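Local coordinates for choline binding protein PCPA (Streptococcus pneumoniae, PDB 4CP6) that probably attaches to choline on the pneumococcal surface and displays a leucine-rich repeat region there, and is studied as a vaccine antigen, at residues A[292-297]-A[312-317]; A[281-286]-A[301-306]; A[338-343]-A[362-367]; A[265-270]-A[288-293]. One frame throughout, in Å; residues are numbered along the deposited sequence.

Overall arrangement
All four contacts join consecutive coils of one leucine-rich repeat solenoid. Interactions 1 and 4 are nearest, with centres about 7 Å apart; they share Ile292 and Lys293, so the loop that interaction 4 joins to the coil before it runs on into the strand that interaction 1 joins to the coil after it. Interaction 3 lies farther along the superhelix, its centre about 12 Å from that of interaction 1, and a salt bridge from Lys339 NZ to Glu316 OE1 (2.9 Å) links the two. Interaction 2 pairs strands of a different sheet, with its centre about 17 Å from those of interactions 1 and 4; Phe286 reaches Tyr312, and Ile283 reaches Phe288.

Interaction 1 of 4, residues A[292-297]-A[312-317]; sequences IKLEEI and YGNLEL
Glu316 leans against the backbone of 292-297, where successive coils of the leucine-rich repeat solenoid meet at the type I turn Asn314 to Leu317. Its CB lies near two carbonyl oxygens, Leu294 O at 3.7 Å and Ile292 O at 3.8 Å. CG comes closer still, 3.3 Å from Ile292 O. A bend at chi2 (-69°) then swings CD out of line, and the carboxylate ends away from the opposite segment, where OE1 forms a salt bridge with Lys339. A water stands 2.7 Å from Glu316 OE1 and 2.8 Å from Glu295 OE2, probably donating to both although it has other acceptors in reach. The two acids lie side by side, their carboxylate planes turned 57° apart; the water and Lys339 would ease the repulsion. The backbones meet through the CA-H of Glu295, directed at Glu316 O (3.4 Å, 162° at H). Ile292 CG2 and Leu315 CD1 touch at 3.9 Å on the outer side, while Leu317 CD1 passes close to Glu295 O and meets Ile297 CG2 (4.2 Å) on the buried side. Strand 296-298 runs beside strand 273-275, whose Leu274 receives Leu294 and Ile297, and Phe311 of strand 311-312 meets both Ile297 and Leu317.

Interaction 2 of 4, residues A[281-286]-A[301-306]; sequences EKIGTF and NSLETI
Glu281 and Glu304 both set CG anti to the carbonyl carbon (chi1 -59° and -61°) and then extend, which lays the two chains side by side, pointing the same way. Their carboxylate planes differ by only 18°, and Glu281 OE2 stands 4.2 Å from Glu304 OE2 without a bond, a proximity of like charges that may raise the proton affinity of either group. At the backbone, one oxygen takes two donors: Glu281 O accepts from Glu304 N at 2.8 Å and from Thr305 N at 3.1 Å. The return bond runs from Ile283 N to Thr305 O at 2.9 Å, establishing parallel bridges of Lys282 with Thr305 and of Ile283 with Ile306. On the Lys282 face, its CG lies 4.1 Å from Thr305 CB. On the other face Ile283 and Leu303 meet at about a right angle, with Ile283 CG1 3.8 Å from Leu303 CD1, while Ile306 CG2 approaches Ile283 CB more distantly. These buried side chains line the interior of the leucine-rich repeat solenoid. Strand 282-283 thus sits between strands 259-260 and 305-306 in a sheet that continues to strand 328-329, with Ile306 resting on Phe311 of strand 311-312.

Interaction 3 of 4, residues A[338-343]-A[362-367]; sequences PKLKSL and DSLKEI
Leu340 and Leu364 occupy equivalent places in successive coils of the leucine-rich repeat, and with Leu343 and Ile367 they form the buried, closely packed side of this contact. Leu340 and Leu364 lie side by side, CD2 of the first 4.2 Å from CD1 of the second. One step on, Leu343 CD2 meets Ile367 CG2 at the same distance of 4.2 Å, and Leu357 of strand 357-358 touches Leu343, Leu364 and Ile367 from within the coil. The backbone join is parallel, Ser342 pairing with Glu366 and Leu343 with Ile367. Lys341 O receives Lys365 N at 2.9 Å and, weakly, Glu366 N at 3.3 Å; Leu343 N returns a bond to Glu366 O (3.1 Å, 158° at H). The opposite character belongs to the solvent side, which is polar and bridged by water, with Lys341 and Lys365 exposed. Even here there is one direct tie: at the loop end the hydroxyl of Ser363 donates to Pro338 O at 2.7 Å, in the carbonyl plane on a lone pair. A water bridges Leu340 O and Ser363 N nearby. On the strand's polar face Glu366 CG sits between the backbone N and the carbonyl carbon (chi1 54°), beside Ser342. A second water closes this edge, 2.7 Å from Glu366 OE2, to which it donates, and 2.8 Å from Ser342 OG.

Interaction 4 of 4, residues A[265-270]-A[288-293]; sequences FNKNSY and FADAIK
Two type II beta turns, Phe265 to Asn268 and Phe288 to Ala291, stack one coil upon the next in the leucine-rich repeat solenoid. Lys267 and Asp290 hold the same positive-phi place in their turns. The backbone bond Lys267 N to Ala289 O (3.0 Å) joins the turns, and Ile292 N to Asn268 O (3.1 Å) continues the ladder, each donor nearly along the C=O axis. A salt bridge reinforces the join on the outer side: a bend at chi2 (-67°) turns CD of Lys267 toward Asp290, and the extended remainder carries NZ to Asp290 OD2 at 2.8 Å, arriving 36° out of the carboxylate plane. Toward the interior, Phe265 and Phe288 lie side by side and point the same way, ring centroids 5.6 Å apart and planes inclined at 51°, an oblique pair. Tyr242, stacked on Phe265, and Phe311, meeting Phe288, prolong this aromatic column through neighbouring coils. Asn268 CB also touches Ala291 CB at 3.7 Å; the Asn268 amide oxygen is bonded to Leu271 N, just beyond the segment. Lys293 stretches its extended chain across the backbone of Ser269, CG lying 3.2 Å from Ser269 O. Its ammonium reaches the edge of the Tyr270 ring, and a water accepts from Lys293 NZ at 2.9 Å while donating to Tyr270 O at 2.8 Å.

Interaction 1 of 4, residues A[292-297]-A[312-317]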
# COMPACT_ATOMS: atom_id res chain seq x y z
N ILE A 292 -8.00 -9.23 -11.10
CA ILE A 292 -8.15 -10.54 -11.76
C ILE A 292 -9.45 -10.76 -12.53
O ILE A 292 -9.56 -11.80 -13.22
CB ILE A 292 -7.91 -11.68 -10.76
CG1 ILE A 292 -8.96 -11.70 -9.62
CG2 ILE A 292 -6.48 -11.61 -10.21
CD1 ILE A 292 -8.84 -12.95 -8.69
N LYS A 293 -10.39 -9.82 -12.47
CA LYS A 293 -11.61 -9.98 -13.27
C LYS A 293 -11.68 -8.98 -14.44
O LYS A 293 -12.56 -9.09 -15.28
CB LYS A 293 -12.87 -9.85 -12.42
CG LYS A 293 -13.23 -11.13 -11.68
CD LYS A 293 -14.74 -11.13 -11.48
CE LYS A 293 -15.28 -12.09 -10.46
NZ LYS A 293 -16.78 -12.09 -10.51
N LEU A 294 -10.74 -8.00 -14.51
CA LEU A 294 -10.76 -6.96 -15.53
C LEU A 294 -10.68 -7.58 -16.92
O LEU A 294 -9.72 -8.28 -17.20
CB LEU A 294 -9.61 -5.97 -15.31
CG LEU A 294 -9.60 -4.75 -16.20
CD1 LEU A 294 -10.79 -3.80 -15.88
CD2 LEU A 294 -8.27 -4.00 -16.07
N GLU A 295 -11.70 -7.35 -17.75
CA GLU A 295 -11.76 -7.93 -19.10
C GLU A 295 -11.46 -6.89 -20.15
O GLU A 295 -10.90 -7.20 -21.20
CB GLU A 295 -13.17 -8.49 -19.37
CG GLU A 295 -13.48 -9.72 -18.52
CD GLU A 295 -14.89 -10.27 -18.67
OE1 GLU A 295 -15.68 -9.68 -19.44
OE2 GLU A 295 -15.22 -11.24 -17.94
N GLU A 296 -11.90 -5.65 -19.88
CA GLU A 296 -11.75 -4.57 -20.82
C GLU A 296 -11.45 -3.27 -20.13
O GLU A 296 -11.98 -2.98 -19.07
CB GLU A 296 -12.98 -4.42 -21.74
CG GLU A 296 -14.33 -4.58 -21.08
CD GLU A 296 -15.47 -4.62 -22.08
OE1 GLU A 296 -15.57 -3.69 -22.91
OE2 GLU A 296 -16.28 -5.58 -22.02
N ILE A 297 -10.54 -2.51 -20.73
CA ILE A 297 -10.16 -1.20 -20.23
C ILE A 297 -10.08 -0.23 -21.37
O ILE A 297 -9.46 -0.54 -22.38
CB ILE A 297 -8.88 -1.26 -19.39
CG1 ILE A 297 -8.60 0.12 -18.73
CG2 ILE A 297 -7.68 -1.75 -20.22
CD1 ILE A 297 -7.54 0.09 -17.79
N TYR A 312 -0.43 -6.24 -14.78
CA TYR A 312 0.35 -7.34 -14.22
C TYR A 312 -0.60 -8.32 -13.58
O TYR A 312 -1.29 -7.98 -12.64
CB TYR A 312 1.28 -6.75 -13.16
CG TYR A 312 2.17 -7.70 -12.40
CD1 TYR A 312 2.76 -8.80 -13.04
CD2 TYR A 312 2.53 -7.45 -11.08
CE1 TYR A 312 3.69 -9.60 -12.38
CE2 TYR A 312 3.44 -8.26 -10.40
CZ TYR A 312 4.01 -9.34 -11.06
OH TYR A 312 4.93 -10.15 -10.40
N GLY A 313 -0.63 -9.54 -14.09
CA GLY A 313 -1.50 -10.55 -13.50
C GLY A 313 -2.98 -10.32 -13.74
O GLY A 313 -3.83 -10.78 -12.95
N ASN A 314 -3.33 -9.61 -14.82
CA ASN A 314 -4.74 -9.40 -15.18
C ASN A 314 -5.23 -10.66 -15.90
O ASN A 314 -5.20 -10.75 -17.13
CB ASN A 314 -4.90 -8.18 -16.03
CG ASN A 314 -4.46 -6.95 -15.28
OD1 ASN A 314 -5.12 -6.53 -14.30
ND2 ASN A 314 -3.37 -6.39 -15.69
N LEU A 315 -5.70 -11.62 -15.07
CA LEU A 315 -6.05 -12.98 -15.52
C LEU A 315 -7.13 -13.04 -16.59
O LEU A 315 -7.17 -14.04 -17.34
CB LEU A 315 -6.43 -13.85 -14.33
CG LEU A 315 -5.40 -14.00 -13.20
CD1 LEU A 315 -5.91 -14.99 -12.14
CD2 LEU A 315 -4.03 -14.45 -13.73
N GLU A 316 -7.99 -12.01 -16.69
CA GLU A 316 -9.09 -12.01 -17.65
C GLU A 316 -9.02 -10.95 -18.72
O GLU A 316 -9.94 -10.82 -19.52
CB GLU A 316 -10.44 -11.92 -16.92
CG GLU A 316 -10.75 -13.11 -16.04
CD GLU A 316 -11.03 -14.44 -16.73
OE1 GLU A 316 -11.45 -14.45 -17.91
OE2 GLU A 316 -10.85 -15.47 -16.05
N LEU A 317 -7.93 -10.13 -18.74
CA LEU A 317 -7.88 -9.03 -19.71
C LEU A 317 -7.80 -9.54 -21.12
O LEU A 317 -6.86 -10.27 -21.44
CB LEU A 317 -6.72 -8.10 -19.34
CG LEU A 317 -6.51 -6.87 -20.18
CD1 LEU A 317 -7.68 -5.93 -20.10
CD2 LEU A 317 -5.22 -6.19 -19.75
O HOH W 1 -13.88 -13.54 -18.77

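Interaction 2 of 4, residues A[281-286]-A[301-306]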
# COMPACT_ATOMS: atom_id res chain seq x y z
N GLU A 281 -4.05 11.51 -17.56
CA GLU A 281 -2.70 11.57 -18.12
C GLU A 281 -1.77 10.45 -17.68
O GLU A 281 -0.83 10.14 -18.41
CB GLU A 281 -2.00 12.88 -17.72
CG GLU A 281 -2.74 14.14 -18.17
CD GLU A 281 -2.27 15.43 -17.53
OE1 GLU A 281 -1.48 15.38 -16.55
OE2 GLU A 281 -2.71 16.50 -17.99
N LYS A 282 -1.96 9.92 -16.48
CA LYS A 282 -1.02 8.98 -15.90
C LYS A 282 -1.66 7.84 -15.18
O LYS A 282 -2.60 8.04 -14.39
CB LYS A 282 -0.09 9.78 -14.95
CG LYS A 282 0.91 8.95 -14.15
CD LYS A 282 1.79 9.90 -13.35
CE LYS A 282 2.91 9.18 -12.67
NZ LYS A 282 3.72 10.15 -11.87
N ILE A 283 -1.11 6.64 -15.39
CA ILE A 283 -1.50 5.43 -14.68
C ILE A 283 -0.29 5.00 -13.84
O ILE A 283 0.78 4.69 -14.40
CB ILE A 283 -1.93 4.31 -15.65
CG1 ILE A 283 -3.19 4.76 -16.41
CG2 ILE A 283 -2.12 2.98 -14.93
CD1 ILE A 283 -3.58 3.84 -17.56
N GLY A 284 -0.46 5.02 -12.51
CA GLY A 284 0.61 4.73 -11.56
C GLY A 284 1.11 3.30 -11.57
O GLY A 284 0.43 2.38 -12.04
N THR A 285 2.26 3.08 -10.93
CA THR A 285 2.87 1.76 -10.87
C THR A 285 1.92 0.76 -10.17
O THR A 285 1.26 1.10 -9.18
CB THR A 285 4.30 1.84 -10.29
OG1 THR A 285 4.95 0.58 -10.44
CG2 THR A 285 4.30 2.19 -8.81
N PHE A 286 1.85 -0.49 -10.68
CA PHE A 286 0.98 -1.54 -10.15
C PHE A 286 -0.48 -1.13 -10.11
O PHE A 286 -1.26 -1.73 -9.35
CB PHE A 286 1.46 -1.98 -8.75
CG PHE A 286 2.76 -2.74 -8.70
CD1 PHE A 286 3.97 -2.06 -8.74
CD2 PHE A 286 2.77 -4.12 -8.56
CE1 PHE A 286 5.18 -2.76 -8.68
CE2 PHE A 286 3.98 -4.82 -8.51
CZ PHE A 286 5.16 -4.14 -8.57
N ASN A 301 -7.12 9.21 -25.25
CA ASN A 301 -6.17 9.91 -26.10
C ASN A 301 -5.19 10.76 -25.30
O ASN A 301 -4.06 10.93 -25.72
CB ASN A 301 -6.94 10.83 -27.07
CG ASN A 301 -7.81 10.04 -28.02
OD1 ASN A 301 -9.03 10.32 -28.21
ND2 ASN A 301 -7.22 9.04 -28.64
N SER A 302 -5.62 11.27 -24.12
CA SER A 302 -4.78 12.10 -23.27
C SER A 302 -3.71 11.32 -22.50
O SER A 302 -2.84 11.97 -21.88
CB SER A 302 -5.65 12.85 -22.27
OG SER A 302 -6.48 11.92 -21.58
N LEU A 303 -3.75 9.97 -22.51
CA LEU A 303 -2.80 9.21 -21.69
C LEU A 303 -1.36 9.41 -22.12
O LEU A 303 -0.99 9.11 -23.25
CB LEU A 303 -3.19 7.74 -21.75
CG LEU A 303 -2.36 6.77 -20.86
CD1 LEU A 303 -2.53 7.09 -19.38
CD2 LEU A 303 -2.84 5.36 -21.13
N GLU A 304 -0.51 9.88 -21.17
CA GLU A 304 0.89 10.14 -21.46
C GLU A 304 1.84 9.12 -20.85
O GLU A 304 2.94 8.92 -21.39
CB GLU A 304 1.28 11.49 -20.82
CG GLU A 304 0.53 12.72 -21.31
CD GLU A 304 0.81 13.99 -20.51
OE1 GLU A 304 1.72 13.98 -19.65
OE2 GLU A 304 0.07 14.98 -20.72
N THR A 305 1.51 8.59 -19.67
CA THR A 305 2.43 7.76 -18.91
C THR A 305 1.75 6.54 -18.37
O THR A 305 0.71 6.66 -17.71
CB THR A 305 2.97 8.63 -17.71
OG1 THR A 305 3.59 9.80 -18.25
CG2 THR A 305 3.95 7.86 -16.81
N ILE A 306 2.39 5.37 -18.52
CA ILE A 306 1.92 4.13 -17.94
C ILE A 306 3.12 3.55 -17.21
O ILE A 306 4.10 3.15 -17.85
CB ILE A 306 1.34 3.13 -18.94
CG1 ILE A 306 0.33 3.79 -19.88
CG2 ILE A 306 0.70 1.95 -18.19
CD1 ILE A 306 -0.17 2.82 -20.98

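Interaction 3 of 4, residues A[338-343]-A[362-367]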
# COMPACT_ATOMS: atom_id res chain seq x y z
N PRO A 338 -2.61 -13.71 -19.22
CA PRO A 338 -2.83 -15.01 -19.88
C PRO A 338 -4.01 -15.13 -20.83
O PRO A 338 -4.06 -16.12 -21.59
CB PRO A 338 -2.97 -15.98 -18.73
CG PRO A 338 -3.43 -15.14 -17.54
CD PRO A 338 -2.70 -13.83 -17.74
N LYS A 339 -4.95 -14.16 -20.81
CA LYS A 339 -6.10 -14.19 -21.70
C LYS A 339 -6.05 -13.05 -22.70
O LYS A 339 -6.98 -12.87 -23.49
CB LYS A 339 -7.42 -14.18 -20.91
CG LYS A 339 -7.67 -15.52 -20.22
CD LYS A 339 -9.09 -15.63 -19.71
CE LYS A 339 -9.48 -17.04 -19.34
NZ LYS A 339 -10.91 -17.10 -18.90
N LEU A 340 -4.91 -12.30 -22.72
CA LEU A 340 -4.75 -11.21 -23.68
C LEU A 340 -4.65 -11.80 -25.08
O LEU A 340 -3.70 -12.54 -25.35
CB LEU A 340 -3.48 -10.40 -23.35
CG LEU A 340 -3.30 -9.11 -24.13
CD1 LEU A 340 -4.23 -8.02 -23.61
CD2 LEU A 340 -1.87 -8.58 -24.05
N LYS A 341 -5.60 -11.49 -25.96
CA LYS A 341 -5.61 -12.01 -27.33
C LYS A 341 -4.95 -11.06 -28.31
O LYS A 341 -4.36 -11.49 -29.31
CB LYS A 341 -7.07 -12.25 -27.75
CG LYS A 341 -7.77 -13.35 -26.97
CD LYS A 341 -9.22 -13.58 -27.46
CE LYS A 341 -10.20 -12.61 -26.84
NZ LYS A 341 -11.60 -13.12 -26.91
N SER A 342 -5.02 -9.76 -28.03
CA SER A 342 -4.53 -8.78 -28.96
C SER A 342 -3.98 -7.56 -28.24
O SER A 342 -4.56 -7.14 -27.23
CB SER A 342 -5.68 -8.33 -29.86
OG SER A 342 -5.27 -7.43 -30.87
N LEU A 343 -2.93 -6.97 -28.81
CA LEU A 343 -2.36 -5.71 -28.34
C LEU A 343 -2.24 -4.77 -29.53
O LEU A 343 -1.73 -5.18 -30.58
CB LEU A 343 -0.97 -5.95 -27.68
CG LEU A 343 -0.18 -4.68 -27.40
CD1 LEU A 343 -0.80 -3.92 -26.22
CD2 LEU A 343 1.28 -5.01 -27.09
N ASP A 362 -0.29 -16.74 -22.91
CA ASP A 362 -0.81 -17.94 -23.58
C ASP A 362 -1.80 -17.72 -24.69
O ASP A 362 -1.86 -18.53 -25.63
CB ASP A 362 -1.44 -18.87 -22.54
CG ASP A 362 -0.45 -19.55 -21.60
OD1 ASP A 362 0.77 -19.49 -21.88
OD2 ASP A 362 -0.90 -20.15 -20.61
N SER A 363 -2.60 -16.66 -24.61
CA SER A 363 -3.65 -16.40 -25.58
C SER A 363 -3.28 -15.37 -26.64
O SER A 363 -4.10 -15.06 -27.51
CB SER A 363 -4.93 -15.96 -24.86
OG SER A 363 -5.33 -16.86 -23.84
N LEU A 364 -2.05 -14.77 -26.54
CA LEU A 364 -1.70 -13.67 -27.40
C LEU A 364 -1.56 -14.12 -28.82
O LEU A 364 -0.64 -14.88 -29.14
CB LEU A 364 -0.45 -12.91 -26.89
CG LEU A 364 -0.10 -11.61 -27.62
CD1 LEU A 364 -1.28 -10.61 -27.65
CD2 LEU A 364 1.14 -10.96 -27.00
N LYS A 365 -2.45 -13.62 -29.67
CA LYS A 365 -2.46 -13.99 -31.08
C LYS A 365 -1.80 -12.95 -31.95
O LYS A 365 -1.16 -13.28 -32.95
CB LYS A 365 -3.95 -14.15 -31.48
CG LYS A 365 -4.30 -14.19 -32.94
CD LYS A 365 -5.80 -14.49 -33.09
CE LYS A 365 -6.62 -13.26 -33.40
NZ LYS A 365 -7.91 -13.60 -34.06
N GLU A 366 -1.97 -11.67 -31.59
CA GLU A 366 -1.54 -10.62 -32.50
C GLU A 366 -1.14 -9.32 -31.82
O GLU A 366 -1.72 -8.98 -30.79
CB GLU A 366 -2.69 -10.31 -33.50
CG GLU A 366 -4.01 -9.97 -32.84
CD GLU A 366 -5.22 -9.79 -33.73
OE1 GLU A 366 -5.07 -9.83 -34.98
OE2 GLU A 366 -6.33 -9.55 -33.19
N ILE A 367 -0.16 -8.63 -32.41
CA ILE A 367 0.30 -7.30 -32.00
C ILE A 367 0.23 -6.43 -33.24
O ILE A 367 0.86 -6.73 -34.26
CB ILE A 367 1.72 -7.33 -31.39
CG1 ILE A 367 1.79 -8.19 -30.12
CG2 ILE A 367 2.20 -5.90 -31.10
CD1 ILE A 367 3.22 -8.46 -29.62
O HOH W 2 -2.14 -13.96 -23.58
O HOH W 3 -7.25 -7.00 -32.84

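Interaction 4 of 4, residues A[265-270]-A[288-293]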
# COMPACT_ATOMS: atom_id res chain seq x y z
N PHE A 265 -5.89 0.08 -8.08
CA PHE A 265 -6.85 -1.02 -8.31
C PHE A 265 -6.15 -2.34 -8.02
O PHE A 265 -6.55 -3.39 -8.54
CB PHE A 265 -7.40 -1.03 -9.77
CG PHE A 265 -8.29 0.13 -10.12
CD1 PHE A 265 -7.75 1.40 -10.34
CD2 PHE A 265 -9.67 -0.04 -10.26
CE1 PHE A 265 -8.57 2.47 -10.73
CE2 PHE A 265 -10.48 1.03 -10.66
CZ PHE A 265 -9.94 2.28 -10.86
N ASN A 266 -5.14 -2.32 -7.16
CA ASN A 266 -4.43 -3.54 -6.81
C ASN A 266 -5.37 -4.55 -6.16
O ASN A 266 -6.18 -4.18 -5.31
CB ASN A 266 -3.28 -3.20 -5.87
CG ASN A 266 -2.39 -4.34 -5.53
OD1 ASN A 266 -1.94 -5.13 -6.43
ND2 ASN A 266 -1.99 -4.39 -4.32
N LYS A 267 -5.21 -5.83 -6.51
CA LYS A 267 -5.97 -6.97 -5.96
C LYS A 267 -7.45 -6.90 -6.26
O LYS A 267 -8.23 -7.60 -5.62
CB LYS A 267 -5.75 -7.09 -4.42
CG LYS A 267 -4.28 -7.28 -3.98
CD LYS A 267 -3.80 -8.67 -4.47
CE LYS A 267 -2.39 -9.04 -4.14
NZ LYS A 267 -2.10 -10.36 -4.77
N ASN A 268 -7.86 -6.09 -7.21
CA ASN A 268 -9.27 -5.92 -7.50
C ASN A 268 -9.93 -7.25 -7.82
O ASN A 268 -9.47 -7.98 -8.71
CB ASN A 268 -9.42 -4.94 -8.63
CG ASN A 268 -10.86 -4.59 -8.84
OD1 ASN A 268 -11.60 -5.36 -9.45
ND2 ASN A 268 -11.31 -3.52 -8.19
N SER A 269 -11.05 -7.56 -7.14
CA SER A 269 -11.70 -8.85 -7.28
C SER A 269 -12.91 -8.90 -8.20
O SER A 269 -13.26 -10.00 -8.65
CB SER A 269 -12.16 -9.32 -5.90
OG SER A 269 -11.09 -9.49 -4.98
N TYR A 270 -13.58 -7.76 -8.46
CA TYR A 270 -14.87 -7.81 -9.13
C TYR A 270 -15.01 -7.02 -10.39
O TYR A 270 -15.90 -7.32 -11.20
CB TYR A 270 -15.98 -7.38 -8.15
CG TYR A 270 -16.05 -8.26 -6.93
CD1 TYR A 270 -16.42 -9.60 -7.03
CD2 TYR A 270 -15.68 -7.78 -5.67
CE1 TYR A 270 -16.44 -10.43 -5.91
CE2 TYR A 270 -15.74 -8.59 -4.54
CZ TYR A 270 -16.12 -9.92 -4.67
OH TYR A 270 -16.14 -10.73 -3.55
N PHE A 288 -3.13 -1.73 -11.86
CA PHE A 288 -4.09 -2.82 -12.05
C PHE A 288 -3.49 -4.15 -11.69
O PHE A 288 -4.02 -5.20 -12.11
CB PHE A 288 -4.68 -2.83 -13.48
CG PHE A 288 -5.07 -1.48 -14.00
CD1 PHE A 288 -6.12 -0.77 -13.41
CD2 PHE A 288 -4.39 -0.89 -15.05
CE1 PHE A 288 -6.46 0.50 -13.88
CE2 PHE A 288 -4.74 0.38 -15.52
CZ PHE A 288 -5.75 1.07 -14.90
N ALA A 289 -2.41 -4.16 -10.90
CA ALA A 289 -1.77 -5.42 -10.55
C ALA A 289 -2.74 -6.35 -9.82
O ALA A 289 -3.36 -5.97 -8.84
CB ALA A 289 -0.51 -5.19 -9.72
N ASP A 290 -2.89 -7.57 -10.33
CA ASP A 290 -3.79 -8.58 -9.73
C ASP A 290 -5.26 -8.12 -9.71
O ASP A 290 -6.04 -8.57 -8.85
CB ASP A 290 -3.30 -9.07 -8.37
CG ASP A 290 -1.95 -9.77 -8.43
OD1 ASP A 290 -1.61 -10.33 -9.50
OD2 ASP A 290 -1.24 -9.79 -7.39
N ALA A 291 -5.68 -7.28 -10.69
CA ALA A 291 -7.11 -6.99 -10.89
C ALA A 291 -7.54 -8.17 -11.76
O ALA A 291 -7.38 -8.15 -13.00
CB ALA A 291 -7.31 -5.67 -11.61
N ILE A 292 -8.00 -9.23 -11.10
CA ILE A 292 -8.15 -10.54 -11.76
C ILE A 292 -9.45 -10.76 -12.53
O ILE A 292 -9.56 -11.80 -13.22
CB ILE A 292 -7.91 -11.68 -10.76
CG1 ILE A 292 -8.96 -11.70 -9.62
CG2 ILE A 292 -6.48 -11.61 -10.21
CD1 ILE A 292 -8.84 -12.95 -8.69
N LYS A 293 -10.39 -9.82 -12.47
CA LYS A 293 -11.61 -9.98 -13.27
C LYS A 293 -11.68 -8.98 -14.44
O LYS A 293 -12.56 -9.09 -15.28
CB LYS A 293 -12.87 -9.85 -12.42
CG LYS A 293 -13.23 -11.13 -11.68
CD LYS A 293 -14.74 -11.13 -11.48
CE LYS A 293 -15.28 -12.09 -10.46
NZ LYS A 293 -16.78 -12.09 -10.51
O HOH W 4 -10.78 -7.05 -11.62
O HOH W 5 -17.71 -9.37 -10.71